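Local coordinates for protein glucose-6-phosphate isomerase (Plasmodium falciparum, PDB 3QKI) that probably catalyses the reversible isomerisation of glucose 6-phosphate to fructose 6-phosphate, an early step of glycolysis, at residues L445-H450 and L515-L521; T41-K45 and G509-S513; L81-A85 and L362-Y366; M188-Y192 and I326-Y330. All coordinates share one frame; numbering follows the deposited sequence.

Contact 1. Residues L445-H450 and L515-L521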
loop_
_atom_site.group_PDB
_atom_site.type_symbol
_atom_site.label_atom_id
_atom_site.label_comp_id
_atom_site.label_asym_id
_atom_site.label_seq_id
_atom_site.Cartn_x
_atom_site.Cartn_y
_atom_site.Cartn_z
ATOM N N LEU A 445 -2.756 -7.569 -13.593
ATOM C CA LEU A 445 -3.543 -6.402 -14.004
ATOM C C LEU A 445 -5.007 -6.783 -14.074
ATOM O O LEU A 445 -5.350 -7.846 -14.621
ATOM C CB LEU A 445 -3.069 -5.833 -15.352
ATOM C CG LEU A 445 -1.546 -5.565 -15.553
ATOM C CD1 LEU A 445 -1.283 -4.908 -16.884
ATOM C CD2 LEU A 445 -0.995 -4.668 -14.505
ATOM N N ILE A 446 -5.864 -5.952 -13.437
ATOM C CA ILE A 446 -7.310 -6.173 -13.350
ATOM C C ILE A 446 -7.989 -4.951 -13.944
ATOM O O ILE A 446 -7.661 -3.822 -13.567
ATOM C CB ILE A 446 -7.758 -6.481 -11.887
ATOM C CG1 ILE A 446 -7.034 -7.739 -11.368
ATOM C CG2 ILE A 446 -9.285 -6.668 -11.813
ATOM C CD1 ILE A 446 -6.828 -7.812 -9.871
ATOM N N GLY A 447 -8.843 -5.176 -14.940
ATOM C CA GLY A 447 -9.521 -4.092 -15.632
ATOM C C GLY A 447 -10.959 -4.429 -15.926
ATOM O O GLY A 447 -11.338 -5.612 -15.897
ATOM N N PHE A 448 -11.769 -3.381 -16.199
ATOM C CA PHE A 448 -13.196 -3.495 -16.496
ATOM C C PHE A 448 -13.544 -2.783 -17.781
ATOM O O PHE A 448 -12.864 -1.824 -18.162
ATOM C CB PHE A 448 -14.033 -2.959 -15.328
ATOM C CG PHE A 448 -13.710 -3.667 -14.035
ATOM C CD1 PHE A 448 -12.684 -3.210 -13.208
ATOM C CD2 PHE A 448 -14.377 -4.832 -13.675
ATOM C CE1 PHE A 448 -12.333 -3.916 -12.053
ATOM C CE2 PHE A 448 -14.014 -5.535 -12.520
ATOM C CZ PHE A 448 -13.005 -5.062 -11.711
ATOM N N LYS A 449 -14.614 -3.242 -18.449
ATOM C CA LYS A 449 -15.090 -2.623 -19.691
ATOM C C LYS A 449 -15.831 -1.333 -19.416
ATOM O O LYS A 449 -15.828 -0.433 -20.261
ATOM C CB LYS A 449 -16.011 -3.593 -20.444
ATOM C CG LYS A 449 -15.250 -4.702 -21.176
ATOM C CD LYS A 449 -16.224 -5.713 -21.823
ATOM C CE LYS A 449 -17.110 -5.043 -22.873
ATOM N NZ LYS A 449 -17.714 -6.027 -23.803
ATOM N N HIS A 450 -16.423 -1.222 -18.222
ATOM C CA HIS A 450 -17.227 -0.065 -17.828
ATOM C C HIS A 450 -16.749 0.573 -16.556
ATOM O O HIS A 450 -16.280 -0.107 -15.642
ATOM C CB HIS A 450 -18.723 -0.450 -17.693
ATOM C CG HIS A 450 -19.298 -0.931 -18.985
ATOM N ND1 HIS A 450 -19.335 -2.282 -19.313
ATOM C CD2 HIS A 450 -19.733 -0.213 -20.049
ATOM C CE1 HIS A 450 -19.825 -2.339 -20.543
ATOM N NE2 HIS A 450 -20.076 -1.121 -21.024
ATOM N N LEU A 515 -3.497 -10.758 -17.260
ATOM C CA LEU A 515 -4.574 -9.788 -17.445
ATOM C C LEU A 515 -5.904 -10.414 -17.061
ATOM O O LEU A 515 -6.237 -11.506 -17.523
ATOM C CB LEU A 515 -4.655 -9.259 -18.886
ATOM C CG LEU A 515 -3.478 -8.467 -19.442
ATOM C CD1 LEU A 515 -3.746 -8.088 -20.887
ATOM C CD2 LEU A 515 -3.295 -7.178 -18.712
ATOM N N LEU A 516 -6.663 -9.723 -16.215
ATOM C CA LEU A 516 -8.017 -10.116 -15.807
ATOM C C LEU A 516 -8.935 -8.997 -16.285
ATOM O O LEU A 516 -8.811 -7.859 -15.804
ATOM C CB LEU A 516 -8.141 -10.314 -14.278
ATOM C CG LEU A 516 -7.422 -11.513 -13.676
ATOM C CD1 LEU A 516 -7.338 -11.401 -12.146
ATOM C CD2 LEU A 516 -8.127 -12.825 -14.029
ATOM N N LEU A 517 -9.810 -9.301 -17.273
ATOM C CA LEU A 517 -10.709 -8.292 -17.828
ATOM C C LEU A 517 -12.157 -8.692 -17.629
ATOM O O LEU A 517 -12.600 -9.673 -18.215
ATOM C CB LEU A 517 -10.393 -7.972 -19.323
ATOM C CG LEU A 517 -11.303 -6.955 -20.057
ATOM C CD1 LEU A 517 -11.346 -5.594 -19.337
ATOM C CD2 LEU A 517 -10.833 -6.752 -21.492
ATOM N N PHE A 518 -12.882 -7.921 -16.796
ATOM C CA PHE A 518 -14.296 -8.174 -16.482
ATOM C C PHE A 518 -15.166 -7.211 -17.259
ATOM O O PHE A 518 -14.685 -6.165 -17.684
ATOM C CB PHE A 518 -14.549 -7.969 -14.975
ATOM C CG PHE A 518 -13.845 -8.908 -14.007
ATOM C CD1 PHE A 518 -14.512 -9.995 -13.462
ATOM C CD2 PHE A 518 -12.532 -8.674 -13.615
ATOM C CE1 PHE A 518 -13.871 -10.858 -12.569
ATOM C CE2 PHE A 518 -11.897 -9.519 -12.711
ATOM C CZ PHE A 518 -12.569 -10.609 -12.185
ATOM N N ASP A 519 -16.456 -7.504 -17.417
ATOM C CA ASP A 519 -17.291 -6.524 -18.106
ATOM C C ASP A 519 -17.608 -5.320 -17.194
ATOM O O ASP A 519 -17.455 -4.165 -17.587
ATOM C CB ASP A 519 -18.564 -7.171 -18.685
ATOM C CG ASP A 519 -19.563 -7.722 -17.680
ATOM O OD1 ASP A 519 -19.162 -7.988 -16.513
ATOM O OD2 ASP A 519 -20.747 -7.894 -18.056
ATOM N N GLU A 520 -17.976 -5.592 -15.951
ATOM C CA GLU A 520 -18.372 -4.536 -15.024
ATOM C C GLU A 520 -18.005 -4.978 -13.605
ATOM O O GLU A 520 -18.009 -6.177 -13.322
ATOM C CB GLU A 520 -19.914 -4.419 -15.151
ATOM C CG GLU A 520 -20.591 -3.334 -14.339
ATOM C CD GLU A 520 -22.068 -3.167 -14.648
ATOM O OE1 GLU A 520 -22.718 -4.173 -15.020
ATOM O OE2 GLU A 520 -22.577 -2.030 -14.503
ATOM N N LEU A 521 -17.754 -4.030 -12.708
ATOM C CA LEU A 521 -17.546 -4.352 -11.295
ATOM C C LEU A 521 -18.883 -4.144 -10.574
ATOM O O LEU A 521 -19.212 -3.040 -10.133
ATOM C CB LEU A 521 -16.409 -3.544 -10.655
ATOM C CG LEU A 521 -16.081 -3.887 -9.175
ATOM C CD1 LEU A 521 -15.814 -5.392 -8.963
ATOM C CD2 LEU A 521 -14.933 -3.043 -8.665
HETATM O O HOH W 1 -17.678 -1.419 -13.542
#
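Leu445-Phe448 and Leu515-Phe518 run side by side as parallel strands, their axes 4.7 Å apart. Leu516 N bonds Leu445 O (2.8 Å), Gly447 N bonds Leu516 O, and Phe518 N bonds Gly447 O. Beyond Phe448 and Phe518, Lys449 N bonds Phe518 O and, weakly, Asp519 O; His450 N also bonds Asp519 O weakly. His450 ND1 adds a tilted bond to Asp519 O (3.2 Å), lying 48° out of the carbonyl plane. A water joins His450 O to Leu521 N.

The apolar contacts divide between the two faces. On one, Leu445 CD1 lies alongside Leu515 CD2 (3.5 Å). On the other, Ile446 packs beside Leu516, while the Phe448 and Phe518 rings are nearly parallel but slid apart, so that Phe448 CD2 meets Phe518 CB (3.4 Å). Leu521 CB makes a CH-pi contact over one face of the Phe448 ring, 3.9 Å from its centroid.

Helix 464-481 packs on Leu445, Leu515 and Leu517, helix 523-543 on Ile446, Leu516 and Phe518, and Lys449 NZ bonds Tyr593 O of the second subunit. A parallel strand pair between two helical layers is typical of the alpha/beta/alpha SIS fold of this family.

Contact 2. Residues T41-K45 and G509-S513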
loop_
_atom_site.group_PDB
_atom_site.type_symbol
_atom_site.label_atom_id
_atom_site.label_comp_id
_atom_site.label_asym_id
_atom_site.label_seq_id
_atom_site.Cartn_x
_atom_site.Cartn_y
_atom_site.Cartn_z
ATOM N N THR A 41 15.467 -18.860 -22.524
ATOM C CA THR A 41 16.112 -18.526 -23.807
ATOM C C THR A 41 15.078 -18.100 -24.854
ATOM O O THR A 41 15.450 -17.821 -25.977
ATOM C CB THR A 41 16.961 -19.709 -24.331
ATOM O OG1 THR A 41 16.102 -20.738 -24.831
ATOM C CG2 THR A 41 17.916 -20.265 -23.288
ATOM N N LYS A 42 13.788 -18.070 -24.490
ATOM C CA LYS A 42 12.691 -17.731 -25.395
ATOM C C LYS A 42 12.073 -16.384 -25.083
ATOM O O LYS A 42 11.967 -15.994 -23.912
ATOM C CB LYS A 42 11.647 -18.852 -25.412
ATOM C CG LYS A 42 12.221 -20.185 -25.937
ATOM C CD LYS A 42 11.184 -21.282 -26.179
ATOM C CE LYS A 42 10.276 -21.055 -27.378
ATOM N NZ LYS A 42 11.022 -20.909 -28.661
ATOM N N ASP A 43 11.685 -15.647 -26.142
ATOM C CA ASP A 43 11.117 -14.315 -25.981
ATOM C C ASP A 43 9.612 -14.301 -26.042
ATOM O O ASP A 43 9.028 -14.913 -26.953
ATOM C CB ASP A 43 11.698 -13.327 -27.017
ATOM C CG ASP A 43 13.180 -13.046 -26.862
ATOM O OD1 ASP A 43 13.682 -13.077 -25.703
ATOM O OD2 ASP A 43 13.842 -12.767 -27.892
ATOM N N LEU A 44 8.980 -13.543 -25.102
ATOM C CA LEU A 44 7.529 -13.372 -25.081
ATOM C C LEU A 44 7.027 -12.769 -26.378
ATOM O O LEU A 44 5.971 -13.190 -26.857
ATOM C CB LEU A 44 7.064 -12.521 -23.878
ATOM C CG LEU A 44 7.119 -13.183 -22.496
ATOM C CD1 LEU A 44 6.657 -12.226 -21.409
ATOM C CD2 LEU A 44 6.280 -14.460 -22.466
ATOM N N LYS A 45 7.796 -11.814 -26.980
ATOM C CA LYS A 45 7.414 -11.204 -28.264
ATOM C C LYS A 45 7.168 -12.242 -29.363
ATOM O O LYS A 45 6.244 -12.085 -30.157
ATOM C CB LYS A 45 8.390 -10.095 -28.722
ATOM C CG LYS A 45 9.819 -10.538 -29.014
ATOM C CD LYS A 45 10.708 -9.329 -29.312
ATOM C CE LYS A 45 12.150 -9.638 -29.020
ATOM N NZ LYS A 45 12.970 -8.411 -29.042
ATOM N N GLY A 509 12.445 -6.411 -21.724
ATOM C CA GLY A 509 11.226 -7.173 -21.972
ATOM C C GLY A 509 11.237 -8.508 -21.247
ATOM O O GLY A 509 12.017 -8.692 -20.301
ATOM N N ASN A 510 10.386 -9.454 -21.687
ATOM C CA ASN A 510 10.216 -10.780 -21.054
ATOM C C ASN A 510 9.773 -10.664 -19.586
ATOM O O ASN A 510 10.058 -11.555 -18.787
ATOM C CB ASN A 510 11.483 -11.635 -21.188
ATOM C CG ASN A 510 11.753 -12.060 -22.598
ATOM O OD1 ASN A 510 10.839 -12.300 -23.381
ATOM N ND2 ASN A 510 13.014 -12.209 -22.929
ATOM N N ARG A 511 9.093 -9.538 -19.242
ATOM C CA ARG A 511 8.581 -9.257 -17.911
ATOM C C ARG A 511 7.137 -9.728 -17.913
ATOM O O ARG A 511 6.341 -9.279 -18.737
ATOM C CB ARG A 511 8.788 -7.780 -17.538
ATOM C CG ARG A 511 10.273 -7.555 -17.199
ATOM C CD ARG A 511 10.741 -6.136 -17.329
ATOM N NE ARG A 511 12.199 -6.079 -17.151
ATOM C CZ ARG A 511 12.810 -5.761 -16.020
ATOM N NH1 ARG A 511 14.133 -5.787 -15.946
ATOM N NH2 ARG A 511 12.103 -5.437 -14.942
ATOM N N PRO A 512 6.821 -10.749 -17.097
ATOM C CA PRO A 512 5.508 -11.380 -17.220
ATOM C C PRO A 512 4.332 -10.629 -16.619
ATOM O O PRO A 512 4.491 -9.866 -15.667
ATOM C CB PRO A 512 5.717 -12.761 -16.567
ATOM C CG PRO A 512 6.774 -12.544 -15.571
ATOM C CD PRO A 512 7.669 -11.440 -16.099
ATOM N N SER A 513 3.143 -10.913 -17.151
ATOM C CA SER A 513 1.882 -10.348 -16.681
ATOM C C SER A 513 0.681 -11.262 -16.909
ATOM O O SER A 513 0.622 -12.017 -17.891
ATOM C CB SER A 513 1.601 -8.986 -17.320
ATOM O OG SER A 513 1.314 -9.108 -18.693
HETATM O O HOH W 2 10.014 -10.563 -25.447
#
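Asn510 reaches from its loop to the start of helix 44-47 and grips Asp43 and Leu44 with the two ends of one amide. From CB the chain turns so that CG stands anti to the carbonyl carbon, beside the backbone N (chi1 -69°), which carries the amide toward residues 43 and 44. Asn510 CG comes within 3.8 Å of Asp43 OD1 and then divides. Its oxygen, Asn510 OD1, accepts the backbone N-H of Leu44 at 2.8 Å from Leu44 N, the donor lying nearly in line with the side-chain C=O. Asn510 OD1 also accepts a hydrogen from a water, which in turn takes the N-H of Lys45, and it lies 3.3 Å from Asp43 CA.

Asp43 holds the N-cap position, yet its carboxylate makes no capping bond; the first N-H groups of this short helix are instead met by an oxygen from a loop more than 460 residues later, directly at Leu44 and through water at Lys45.

Asn510 ND2, the other end of the amide, donates an almost straight bond (177°) to Asp43 OD1 at 3.0 Å. Asp43 OD1 lies in the plane of the Asn510 amide; seen from the carboxylate, the donor comes on the anti side, 26° out of the plane. With both ends bonded, the amide's rotation is fixed. Beside it, Leu44 CD1 packs 3.9 Å from Asn510 CA and extends toward Arg511 O, while the same leucine also rests on Ala480 of helix 464-481. Arg511 sends its guanidinium elsewhere, to Ile435 O and Gly438 O.

Contact 3. Residues L81-A85 and L362-Y366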
loop_
_atom_site.group_PDB
_atom_site.type_symbol
_atom_site.label_atom_id
_atom_site.label_comp_id
_atom_site.label_asym_id
_atom_site.label_seq_id
_atom_site.Cartn_x
_atom_site.Cartn_y
_atom_site.Cartn_z
ATOM N N LEU A 81 3.080 -28.119 -15.874
ATOM C CA LEU A 81 2.636 -27.524 -14.607
ATOM C C LEU A 81 1.360 -28.244 -14.134
ATOM O O LEU A 81 1.233 -28.530 -12.948
ATOM C CB LEU A 81 2.410 -26.004 -14.759
ATOM C CG LEU A 81 3.676 -25.146 -14.644
ATOM C CD1 LEU A 81 3.425 -23.745 -15.157
ATOM C CD2 LEU A 81 4.197 -25.093 -13.213
ATOM N N VAL A 82 0.452 -28.593 -15.079
ATOM C CA VAL A 82 -0.780 -29.355 -14.786
ATOM C C VAL A 82 -0.426 -30.768 -14.298
ATOM O O VAL A 82 -1.044 -31.250 -13.346
ATOM C CB VAL A 82 -1.775 -29.327 -15.965
ATOM C CG1 VAL A 82 -2.962 -30.277 -15.730
ATOM C CG2 VAL A 82 -2.249 -27.900 -16.212
ATOM N N GLU A 83 0.633 -31.390 -14.882
ATOM C CA GLU A 83 1.104 -32.702 -14.433
ATOM C C GLU A 83 1.641 -32.593 -13.009
ATOM O O GLU A 83 1.455 -33.523 -12.234
ATOM C CB GLU A 83 2.173 -33.277 -15.358
ATOM C CG GLU A 83 1.594 -33.814 -16.655
ATOM C CD GLU A 83 2.650 -34.333 -17.608
ATOM O OE1 GLU A 83 3.674 -34.868 -17.124
ATOM O OE2 GLU A 83 2.455 -34.205 -18.837
ATOM N N TYR A 84 2.286 -31.460 -12.668
ATOM C CA TYR A 84 2.746 -31.203 -11.300
ATOM C C TYR A 84 1.539 -31.105 -10.326
ATOM O O TYR A 84 1.573 -31.727 -9.273
ATOM C CB TYR A 84 3.644 -29.954 -11.231
ATOM C CG TYR A 84 4.040 -29.645 -9.808
ATOM C CD1 TYR A 84 3.313 -28.734 -9.044
ATOM C CD2 TYR A 84 5.088 -30.326 -9.193
ATOM C CE1 TYR A 84 3.644 -28.482 -7.716
ATOM C CE2 TYR A 84 5.408 -30.100 -7.857
ATOM C CZ TYR A 84 4.689 -29.171 -7.125
ATOM O OH TYR A 84 5.030 -28.893 -5.836
ATOM N N ALA A 85 0.476 -30.362 -10.688
ATOM C CA ALA A 85 -0.750 -30.262 -9.877
ATOM C C ALA A 85 -1.347 -31.668 -9.633
ATOM O O ALA A 85 -1.755 -31.978 -8.506
ATOM C CB ALA A 85 -1.772 -29.382 -10.572
ATOM N N LEU A 362 -0.642 -22.040 -10.393
ATOM C CA LEU A 362 0.477 -22.716 -11.084
ATOM C C LEU A 362 1.458 -21.716 -11.676
ATOM O O LEU A 362 2.660 -21.923 -11.595
ATOM C CB LEU A 362 -0.022 -23.679 -12.171
ATOM C CG LEU A 362 -0.680 -24.992 -11.689
ATOM C CD1 LEU A 362 -1.394 -25.678 -12.844
ATOM C CD2 LEU A 362 0.332 -25.922 -11.115
ATOM N N THR A 363 0.927 -20.607 -12.241
ATOM C CA THR A 363 1.717 -19.523 -12.831
ATOM C C THR A 363 2.568 -18.865 -11.744
ATOM O O THR A 363 3.764 -18.668 -11.941
ATOM C CB THR A 363 0.781 -18.532 -13.522
ATOM O OG1 THR A 363 0.094 -19.207 -14.584
ATOM C CG2 THR A 363 1.496 -17.330 -14.063
ATOM N N SER A 364 1.945 -18.531 -10.604
ATOM C CA SER A 364 2.606 -17.907 -9.458
ATOM C C SER A 364 3.742 -18.811 -8.931
ATOM O O SER A 364 4.847 -18.328 -8.682
ATOM C CB SER A 364 1.575 -17.648 -8.372
ATOM O OG SER A 364 2.131 -17.042 -7.213
ATOM N N PHE A 365 3.456 -20.110 -8.763
ATOM C CA PHE A 365 4.386 -21.143 -8.306
ATOM C C PHE A 365 5.572 -21.246 -9.268
ATOM O O PHE A 365 6.716 -21.287 -8.831
ATOM C CB PHE A 365 3.634 -22.493 -8.198
ATOM C CG PHE A 365 4.507 -23.690 -7.902
ATOM C CD1 PHE A 365 4.994 -23.918 -6.619
ATOM C CD2 PHE A 365 4.837 -24.596 -8.908
ATOM C CE1 PHE A 365 5.798 -25.035 -6.347
ATOM C CE2 PHE A 365 5.663 -25.690 -8.645
ATOM C CZ PHE A 365 6.140 -25.904 -7.366
ATOM N N TYR A 366 5.283 -21.287 -10.593
ATOM C CA TYR A 366 6.274 -21.366 -11.659
ATOM C C TYR A 366 7.240 -20.155 -11.620
ATOM O O TYR A 366 8.454 -20.344 -11.565
ATOM C CB TYR A 366 5.526 -21.430 -12.998
ATOM C CG TYR A 366 6.400 -21.475 -14.229
ATOM C CD1 TYR A 366 7.040 -22.654 -14.612
ATOM C CD2 TYR A 366 6.504 -20.373 -15.073
ATOM C CE1 TYR A 366 7.815 -22.715 -15.765
ATOM C CE2 TYR A 366 7.280 -20.420 -16.234
ATOM C CZ TYR A 366 7.925 -21.599 -16.581
ATOM O OH TYR A 366 8.678 -21.650 -17.725
#
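Leu81 and Leu362 meet where helix 75-87 crosses helix 356-371, the two local axes 10.8 Å apart and at 103° to each other. The tight part lies on the buried side. Leu362 pushes its methyl CD2 against the backbone of the other helix, 3.3 Å from Leu81 O, an oxygen already bonded within its helix by Ala85 N; Ala85 CB touches the same methyl. In return Leu81 CD1 sits at 3.8 Å from Tyr366 CB, the two side chains crossing at about a right angle.

Alongside, Phe365 slides over one face of the Tyr84 ring. The planes are only 15° apart, but the rings are offset, with Phe365 CE2 3.6 Å above the tyrosine plane and toward its rim. The Tyr84 ring gets there with CG anti to the backbone N (chi1 176°), which swings it toward the phenylalanine.

The looser part is at Val82, partly exposed and with CB directed away from the other helix; its CG2 reaches Leu362 CD1 only at 4.1 Å. Leu352 from a nearby loop also packs on this valine.

No polar pair joins the helices; the oxygens at the crossing, Leu81 O and Tyr84 OH, meet only carbon of the other segment. The hydroxyls of Tyr84 and Tyr366 find their partners beyond it, at Leu543 O and Arg72 O. The two helices are thus joined by shape and hydrophobic burial, while these polar tips tie the tyrosines to other parts of the chain.

Contact 4. Residues M188-Y192 and I326-Y330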
loop_
_atom_site.group_PDB
_atom_site.type_symbol
_atom_site.label_atom_id
_atom_site.label_comp_id
_atom_site.label_asym_id
_atom_site.label_seq_id
_atom_site.Cartn_x
_atom_site.Cartn_y
_atom_site.Cartn_z
ATOM N N MET A 188 -17.433 -1.348 -3.984
ATOM C CA MET A 188 -18.857 -1.330 -4.292
ATOM C C MET A 188 -19.637 -0.051 -3.995
ATOM O O MET A 188 -20.719 0.119 -4.553
ATOM C CB MET A 188 -19.539 -2.545 -3.627
ATOM C CG MET A 188 -19.003 -3.903 -4.104
ATOM S SD MET A 188 -18.672 -4.021 -5.905
ATOM C CE MET A 188 -20.299 -3.608 -6.551
ATOM N N LYS A 189 -19.162 0.787 -3.078
ATOM C CA LYS A 189 -19.923 1.968 -2.686
ATOM C C LYS A 189 -20.413 2.862 -3.816
ATOM O O LYS A 189 -21.583 3.240 -3.810
ATOM C CB LYS A 189 -19.293 2.733 -1.515
ATOM C CG LYS A 189 -18.037 3.545 -1.872
ATOM C CD LYS A 189 -17.452 4.176 -0.592
ATOM C CE LYS A 189 -16.482 5.280 -0.927
ATOM N NZ LYS A 189 -15.613 5.613 0.240
ATOM N N TYR A 190 -19.543 3.158 -4.806
ATOM C CA TYR A 190 -19.923 4.007 -5.935
ATOM C C TYR A 190 -20.842 3.302 -6.881
ATOM O O TYR A 190 -21.684 3.954 -7.481
ATOM C CB TYR A 190 -18.711 4.648 -6.632
ATOM C CG TYR A 190 -18.178 5.797 -5.810
ATOM C CD1 TYR A 190 -18.883 6.998 -5.714
ATOM C CD2 TYR A 190 -17.034 5.650 -5.029
ATOM C CE1 TYR A 190 -18.411 8.058 -4.944
ATOM C CE2 TYR A 190 -16.562 6.702 -4.233
ATOM C CZ TYR A 190 -17.248 7.910 -4.207
ATOM O OH TYR A 190 -16.810 8.939 -3.391
ATOM N N TYR A 191 -20.747 1.952 -6.980
ATOM C CA TYR A 191 -21.692 1.215 -7.826
ATOM C C TYR A 191 -23.084 1.353 -7.187
ATOM O O TYR A 191 -24.059 1.675 -7.859
ATOM C CB TYR A 191 -21.281 -0.250 -7.964
ATOM C CG TYR A 191 -22.240 -1.050 -8.813
ATOM C CD1 TYR A 191 -23.259 -1.794 -8.231
ATOM C CD2 TYR A 191 -22.155 -1.031 -10.202
ATOM C CE1 TYR A 191 -24.168 -2.513 -9.007
ATOM C CE2 TYR A 191 -23.070 -1.733 -10.993
ATOM C CZ TYR A 191 -24.078 -2.469 -10.389
ATOM O OH TYR A 191 -24.971 -3.178 -11.144
ATOM N N TYR A 192 -23.146 1.186 -5.861
ATOM C CA TYR A 192 -24.360 1.332 -5.108
ATOM C C TYR A 192 -24.906 2.791 -5.194
ATOM O O TYR A 192 -26.072 2.975 -5.549
ATOM C CB TYR A 192 -24.090 0.881 -3.674
ATOM C CG TYR A 192 -25.146 1.282 -2.673
ATOM C CD1 TYR A 192 -26.396 0.648 -2.647
ATOM C CD2 TYR A 192 -24.894 2.273 -1.730
ATOM C CE1 TYR A 192 -27.358 0.995 -1.699
ATOM C CE2 TYR A 192 -25.850 2.636 -0.796
ATOM C CZ TYR A 192 -27.080 1.992 -0.779
ATOM O OH TYR A 192 -27.999 2.368 0.166
ATOM N N ILE A 326 -25.667 -3.651 5.830
ATOM C CA ILE A 326 -26.165 -2.378 6.389
ATOM C C ILE A 326 -25.896 -1.266 5.349
ATOM O O ILE A 326 -26.803 -0.519 4.985
ATOM C CB ILE A 326 -25.561 -2.044 7.775
ATOM C CG1 ILE A 326 -26.122 -2.998 8.867
ATOM C CG2 ILE A 326 -25.806 -0.544 8.153
ATOM C CD1 ILE A 326 -25.308 -3.055 10.156
ATOM N N ALA A 327 -24.660 -1.205 4.835
ATOM C CA ALA A 327 -24.258 -0.182 3.865
ATOM C C ALA A 327 -24.987 -0.275 2.538
ATOM O O ALA A 327 -25.365 0.759 1.970
ATOM C CB ALA A 327 -22.747 -0.253 3.636
ATOM N N PHE A 328 -25.179 -1.511 2.016
ATOM C CA PHE A 328 -25.695 -1.685 0.667
ATOM C C PHE A 328 -27.023 -2.427 0.503
ATOM O O PHE A 328 -27.555 -2.446 -0.607
ATOM C CB PHE A 328 -24.639 -2.381 -0.197
ATOM C CG PHE A 328 -23.264 -1.757 -0.158
ATOM C CD1 PHE A 328 -23.101 -0.377 -0.286
ATOM C CD2 PHE A 328 -22.128 -2.548 -0.036
ATOM C CE1 PHE A 328 -21.833 0.193 -0.269
ATOM C CE2 PHE A 328 -20.853 -1.977 -0.056
ATOM C CZ PHE A 328 -20.712 -0.615 -0.181
ATOM N N GLY A 329 -27.497 -3.056 1.569
ATOM C CA GLY A 329 -28.711 -3.875 1.535
ATOM C C GLY A 329 -28.342 -5.335 1.327
ATOM O O GLY A 329 -27.401 -5.647 0.586
ATOM N N TYR A 330 -29.050 -6.244 2.007
ATOM C CA TYR A 330 -28.819 -7.681 1.911
ATOM C C TYR A 330 -28.905 -8.237 0.487
ATOM O O TYR A 330 -28.110 -9.125 0.145
ATOM C CB TYR A 330 -29.756 -8.462 2.846
ATOM C CG TYR A 330 -29.421 -9.934 2.880
ATOM C CD1 TYR A 330 -28.306 -10.400 3.575
ATOM C CD2 TYR A 330 -30.154 -10.852 2.134
ATOM C CE1 TYR A 330 -27.956 -11.750 3.554
ATOM C CE2 TYR A 330 -29.826 -12.204 2.126
ATOM C CZ TYR A 330 -28.725 -12.648 2.836
ATOM O OH TYR A 330 -28.376 -13.974 2.804
#
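Tyr192 and Phe328 bring their CA atoms to 6.7 Å where helix 179-197, kinked at residues 190 and 191, passes the C-terminal end of helix 318-328, whose run is broken by the positive phi of Gly329. The side-chain contact centres on the two aromatic rings. Their planes stand at 57°, with centroids 5.2 Å apart, an oblique arrangement. Phe328 CD1 stands over one face of the Tyr192 ring, 3.5 Å from Tyr192 CD2, which lies near the plane of the phenylalanine. Over the face of the Tyr192 ring lies Phe328 CA, a CH-pi contact 4.1 Å from the ring centroid, and Ala327 O approaches Tyr192 CE2 obliquely at 3.4 Å. Tyr192 has CG trans to the amide nitrogen (chi1 166°), which lays its ring across this last turn of the other helix.

The far end of the Phe328 ring reaches back to helix 179-197. Phe328 CE1 comes to 3.6 Å from Lys189 CA, and Phe328 CE2 to 3.8 Å from Met188 CB. One face of the phenylalanine ring carries Ala327 CB, centred 3.9 Å above its plane, so the ring is held between its own helix and the other one. The Lys189 chain leads away to a salt bridge with Glu186, and Lys189 also touches Arg233 of the second subunit.

Beyond the pair, Tyr192 OH is bonded to Asn216 O and Arg154 NH2, the latter at the end of helix 135-154. Met188 rests on Phe523 and Cys526 of helix 523-543, and Ile326 packs on strand 243-248 of the parallel sheet.

Contact 2 and contact 1 are continuous in sequence: 509-513 leads into 515-521 on strand 513-518, although their centres lie 23 Å apart. Their segment pairs alternate along the chain, whereas contact 4 is nested inside contact 3, and both inside contact 2; contacts 3 and 4 each close before contact 1 opens. Contacts 2 and 3 are 18 Å apart between centres and do not touch. Contact 4 lies 37 Å from contact 3, across the chain's centre. Contact 1 belongs to the mixed sheet and contact 4 lies beside the parallel sheet, consistent with the family's two SIS domains, which Glu520 and Leu521 join by packing on Tyr191 and Met188. Both contacts reach the second subunit.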